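Local atomic coordinates of ABC transporter (Caldanaerobius, PDB entry 4G68), a protein that probably serves as the extracellular solute-binding component of an ABC transporter, capturing xylan-derived sugars for uptake by a thermophilic bacterium. Residues M209-E214 with R301-I305; D199-M204 with H404-A409. One frame throughout, in Å; residues are numbered along the deposited sequence.

Contact 1: residues M209-E214 with R301-I305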
# COMPACT_ATOMS: atom_id res chain seq x y z
N MET C 209 11.09 -1.86 3.59
CA MET C 209 11.36 -3.24 3.15
C MET C 209 12.76 -3.66 3.52
O MET C 209 12.96 -4.79 3.98
CB MET C 209 11.22 -3.45 1.63
CG MET C 209 12.19 -4.60 1.18
SD MET C 209 11.52 -6.20 1.73
CE MET C 209 9.82 -5.93 1.20
N ILE C 210 13.72 -2.77 3.28
CA ILE C 210 15.10 -3.08 3.55
C ILE C 210 15.28 -3.27 5.05
O ILE C 210 15.88 -4.30 5.44
CB ILE C 210 16.10 -2.05 2.94
CG1 ILE C 210 15.89 -1.87 1.40
CG2 ILE C 210 17.54 -2.48 3.31
CD1 ILE C 210 16.44 -0.50 0.86
N ALA C 211 14.71 -2.38 5.89
CA ALA C 211 14.70 -2.58 7.40
C ALA C 211 14.09 -3.93 7.77
O ALA C 211 14.57 -4.64 8.66
CB ALA C 211 13.96 -1.41 8.11
N LEU C 212 13.04 -4.33 7.07
CA LEU C 212 12.46 -5.70 7.38
C LEU C 212 13.39 -6.84 7.04
O LEU C 212 13.54 -7.84 7.81
CB LEU C 212 11.12 -5.87 6.72
CG LEU C 212 10.15 -7.01 6.95
CD1 LEU C 212 9.06 -6.89 5.88
CD2 LEU C 212 10.73 -8.36 6.76
N ARG C 213 14.09 -6.69 5.92
CA ARG C 213 15.10 -7.67 5.57
C ARG C 213 16.31 -7.65 6.52
O ARG C 213 16.80 -8.73 6.85
CB ARG C 213 15.54 -7.48 4.14
CG ARG C 213 14.43 -7.82 3.20
CD ARG C 213 14.46 -9.24 2.84
NE ARG C 213 13.53 -9.55 1.73
CZ ARG C 213 12.25 -9.93 1.87
NH1 ARG C 213 11.75 -10.07 3.10
NH2 ARG C 213 11.51 -10.24 0.79
N GLU C 214 16.75 -6.47 6.98
CA GLU C 214 17.97 -6.34 7.86
C GLU C 214 17.73 -6.82 9.30
O GLU C 214 18.60 -7.48 9.91
CB GLU C 214 18.50 -4.91 7.94
CG GLU C 214 19.04 -4.26 6.64
CD GLU C 214 20.47 -4.70 6.29
OE1 GLU C 214 20.85 -5.85 6.61
OE2 GLU C 214 21.19 -3.91 5.63
N ARG C 301 9.28 -11.32 -5.00
CA ARG C 301 9.62 -10.85 -3.66
C ARG C 301 10.77 -9.90 -3.72
O ARG C 301 11.57 -9.94 -4.67
CB ARG C 301 10.08 -12.02 -2.81
CG ARG C 301 8.91 -12.86 -2.35
CD ARG C 301 9.38 -13.94 -1.41
NE ARG C 301 8.22 -14.76 -1.18
CZ ARG C 301 8.11 -15.99 -1.64
NH1 ARG C 301 9.12 -16.53 -2.32
NH2 ARG C 301 6.99 -16.67 -1.39
N PHE C 302 10.89 -9.05 -2.72
CA PHE C 302 12.13 -8.24 -2.62
C PHE C 302 13.25 -9.24 -2.33
O PHE C 302 12.98 -10.28 -1.72
CB PHE C 302 12.03 -7.14 -1.55
CG PHE C 302 13.11 -6.09 -1.68
CD1 PHE C 302 12.97 -4.98 -2.57
CD2 PHE C 302 14.32 -6.25 -0.98
CE1 PHE C 302 13.97 -4.03 -2.70
CE2 PHE C 302 15.33 -5.31 -1.11
CZ PHE C 302 15.15 -4.20 -1.94
N PRO C 303 14.47 -8.96 -2.85
CA PRO C 303 15.59 -9.86 -2.68
C PRO C 303 16.02 -10.05 -1.21
O PRO C 303 15.74 -9.20 -0.32
CB PRO C 303 16.72 -9.15 -3.43
CG PRO C 303 16.08 -8.37 -4.51
CD PRO C 303 14.72 -8.00 -3.97
N THR C 304 16.69 -11.18 -0.98
CA THR C 304 17.36 -11.44 0.27
C THR C 304 18.54 -10.53 0.50
O THR C 304 19.17 -10.05 -0.44
CB THR C 304 17.85 -12.88 0.29
OG1 THR C 304 18.68 -13.10 -0.84
CG2 THR C 304 16.64 -13.82 0.18
N ILE C 305 18.86 -10.32 1.77
CA ILE C 305 19.99 -9.46 2.16
C ILE C 305 20.91 -10.28 3.03
O ILE C 305 20.49 -10.74 4.10
CB ILE C 305 19.52 -8.15 2.84
CG1 ILE C 305 18.68 -7.36 1.80
CG2 ILE C 305 20.71 -7.36 3.38
CD1 ILE C 305 17.83 -6.28 2.40

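Contact 2: residues D199-M204 with H404-A409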
# COMPACT_ATOMS: atom_id res chain seq x y z
N ASP C 199 5.77 12.72 -2.91
CA ASP C 199 4.83 12.53 -1.85
C ASP C 199 5.42 11.65 -0.78
O ASP C 199 4.74 11.30 0.15
CB ASP C 199 3.47 12.02 -2.42
CG ASP C 199 2.82 13.04 -3.40
OD1 ASP C 199 2.66 14.21 -3.00
OD2 ASP C 199 2.43 12.69 -4.55
N GLU C 200 6.72 11.30 -0.90
CA GLU C 200 7.54 10.58 0.14
C GLU C 200 7.19 9.14 0.52
O GLU C 200 8.08 8.33 0.83
CB GLU C 200 7.71 11.43 1.41
CG GLU C 200 7.97 12.88 1.05
CD GLU C 200 8.31 13.74 2.25
OE1 GLU C 200 7.96 13.34 3.38
OE2 GLU C 200 8.95 14.81 2.05
N TRP C 201 5.89 8.84 0.55
CA TRP C 201 5.49 7.49 0.85
C TRP C 201 6.04 6.43 -0.13
O TRP C 201 6.47 5.43 0.32
CB TRP C 201 3.99 7.35 1.19
CG TRP C 201 3.11 7.47 0.02
CD1 TRP C 201 2.42 8.60 -0.43
CD2 TRP C 201 2.86 6.44 -0.97
NE1 TRP C 201 1.75 8.32 -1.58
CE2 TRP C 201 1.97 7.03 -1.96
CE3 TRP C 201 3.22 5.08 -1.09
CZ2 TRP C 201 1.53 6.31 -3.07
CZ3 TRP C 201 2.76 4.38 -2.18
CH2 TRP C 201 1.92 4.98 -3.15
N PRO C 202 6.06 6.68 -1.44
CA PRO C 202 6.56 5.56 -2.27
C PRO C 202 8.01 5.13 -1.97
O PRO C 202 8.28 3.94 -1.91
CB PRO C 202 6.39 6.08 -3.69
CG PRO C 202 5.41 7.17 -3.60
CD PRO C 202 5.68 7.83 -2.27
N GLY C 203 8.94 6.08 -1.76
CA GLY C 203 10.34 5.72 -1.45
C GLY C 203 10.52 5.13 -0.07
O GLY C 203 11.54 4.40 0.21
N MET C 204 9.58 5.50 0.81
CA MET C 204 9.53 5.04 2.17
C MET C 204 9.38 3.49 2.13
O MET C 204 10.10 2.83 2.79
CB MET C 204 8.33 5.74 2.85
CG MET C 204 8.39 5.83 4.34
SD MET C 204 6.77 5.51 5.14
CE MET C 204 6.40 3.91 4.35
N HIS C 404 9.22 9.99 9.81
CA HIS C 404 9.78 8.91 9.00
C HIS C 404 9.82 9.29 7.54
O HIS C 404 10.88 9.26 6.93
CB HIS C 404 8.99 7.60 9.21
CG HIS C 404 9.60 6.39 8.51
ND1 HIS C 404 10.93 6.18 8.46
CD2 HIS C 404 9.01 5.37 7.79
CE1 HIS C 404 11.18 5.09 7.76
NE2 HIS C 404 10.01 4.57 7.36
N LYS C 405 8.68 9.68 6.97
CA LYS C 405 8.62 10.08 5.57
C LYS C 405 9.60 11.18 5.23
O LYS C 405 10.22 11.13 4.15
CB LYS C 405 7.21 10.52 5.17
CG LYS C 405 6.22 9.38 5.06
CD LYS C 405 4.80 9.88 4.94
CE LYS C 405 4.55 10.78 3.75
NZ LYS C 405 3.21 11.35 3.94
N ASP C 406 9.76 12.17 6.11
CA ASP C 406 10.63 13.33 5.75
C ASP C 406 12.10 12.99 5.76
O ASP C 406 12.86 13.38 4.81
CB ASP C 406 10.41 14.57 6.64
CG ASP C 406 9.02 15.14 6.51
OD1 ASP C 406 8.41 15.01 5.42
OD2 ASP C 406 8.51 15.69 7.52
N LEU C 407 12.47 12.21 6.78
CA LEU C 407 13.82 11.73 6.97
C LEU C 407 14.24 10.66 5.98
O LEU C 407 15.39 10.54 5.64
CB LEU C 407 13.94 11.15 8.41
CG LEU C 407 13.92 12.09 9.64
CD1 LEU C 407 14.02 11.30 10.95
CD2 LEU C 407 14.98 13.19 9.57
N VAL C 408 13.34 9.77 5.62
CA VAL C 408 13.71 8.84 4.55
C VAL C 408 13.96 9.72 3.33
O VAL C 408 14.89 9.46 2.57
CB VAL C 408 12.68 7.69 4.28
CG1 VAL C 408 12.97 6.99 2.93
CG2 VAL C 408 12.74 6.64 5.40
N ALA C 409 13.12 10.75 3.13
CA ALA C 409 13.30 11.59 1.94
C ALA C 409 14.73 12.17 1.93
O ALA C 409 15.45 12.01 0.96
CB ALA C 409 12.24 12.68 1.85
O HOH W 1 4.65 14.23 3.11

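Contact 1: residues M209-E214 with R301-I305
Two backbone carbonyls of the 301-305 loop are gripped by one side chain, the guanidinium of Arg213. Arg213 NH2 donates to Phe302 O at 2.9 Å along a nearly straight N-H...O line (168°), while Arg213 NE reaches Pro303 O at 3.0 Å with a more bent angle of 142°. Both oxygens lie close to the guanidinium plane, yet the nitrogens approach each carbonyl from above its own plane. The third nitrogen, NH1, turns to Glu314 O, so three main-chain oxygens share this buried group. A methionine in its place would probably leave the Phe302 and Pro303 carbonyls without their donors and loosen the loop's hold on the helix.

The apolar half centres on the Phe302 ring. Met209 lays CG over one face, 3.6 Å from the ring centroid, a CH-pi contact; its SD follows obliquely at 4.5 Å from that centroid as a Met-aromatic contact. Bends at chi2 and chi3 fold the methionine back, placing SD over the centre of the Arg213 guanidinium. Further along, Ile210 CG2 meets Ile305 CD1 at 3.9 Å, and Glu214, salt-bridged to Lys241, brushes Ile305 CG2.

The loop leaving strand 297-300 is thus fastened to helix 201-215, with helix 175-187 packing on Phe302 and Ile305 and helix 233-248 on Ile210.

Contact 2: residues D199-M204 with H404-A409
Helix-to-helix packing in the periplasmic-binding-protein fold brings the start of helix 201-215 against helix 398-412, a pairing that ties together parts of the chain 200 residues apart. Glu200 occupies the N-cap position of the first helix and Met204 lies one turn on; facing them along the second helix are Lys405 and Val408.

The apolar side of the interface is carried by Met204 and Val408. The first torsion of Met204 sets CG opposite the backbone N (chi1 -157°), and from there CG and SD reach the imidazole of His404, each 3.5 Å from its CD2. The sulfur meets that ring obliquely, and the two side chains cross at about a right angle. His404 has further partners: its NE2 is hydrogen-bonded to Asp208 OD1, one turn beyond Met204 on the same helix, and the ring stacks with Trp392. Val408 CG1 packs on the backbone itself, 4.0 Å from Met204 CA and equally near Gly203 O, where the glycine brings no side chain of its own.

Lys405 runs its aliphatic chain alongside the helix start. CG lies near Met204 SD, and a bend at chi3 carries Lys405 CE to 3.6 Å from Asp199 O.

At the more exposed margin two acids meet. The extended Glu200 side chain brings its carboxylate to that of Asp406, the planes turned 82° apart, and Gln402 NE2 donates to Asp406 OD1. Such crowding would be expected to raise the proton affinity of the pair. A water sits between Glu200 OE1 and Lys405 NZ with weak bonds to both, while Glu200 OE1 and Asp406 OD1 stand just 2.7 Å apart.

How the contacts relate
Helix 201-215 serves both contacts, its first turn in contact 2 and its later turns in contact 1, with the two centres about 17 Å apart and the nearest atoms about 5 Å apart. Contact 1 is the more buried: a helix against an irregular loop, where a charged group is paired with main-chain carbonyls amid aromatic and aliphatic packing. Contact 2, helix against helix, is only partly buried; acids, a lysine and a water gather at its margin. Each has a methionine sulfur placed obliquely to a ring, phenylalanine in one and histidine in the other. Along the chain, contact 1 is nested within the loop that contact 2 closes.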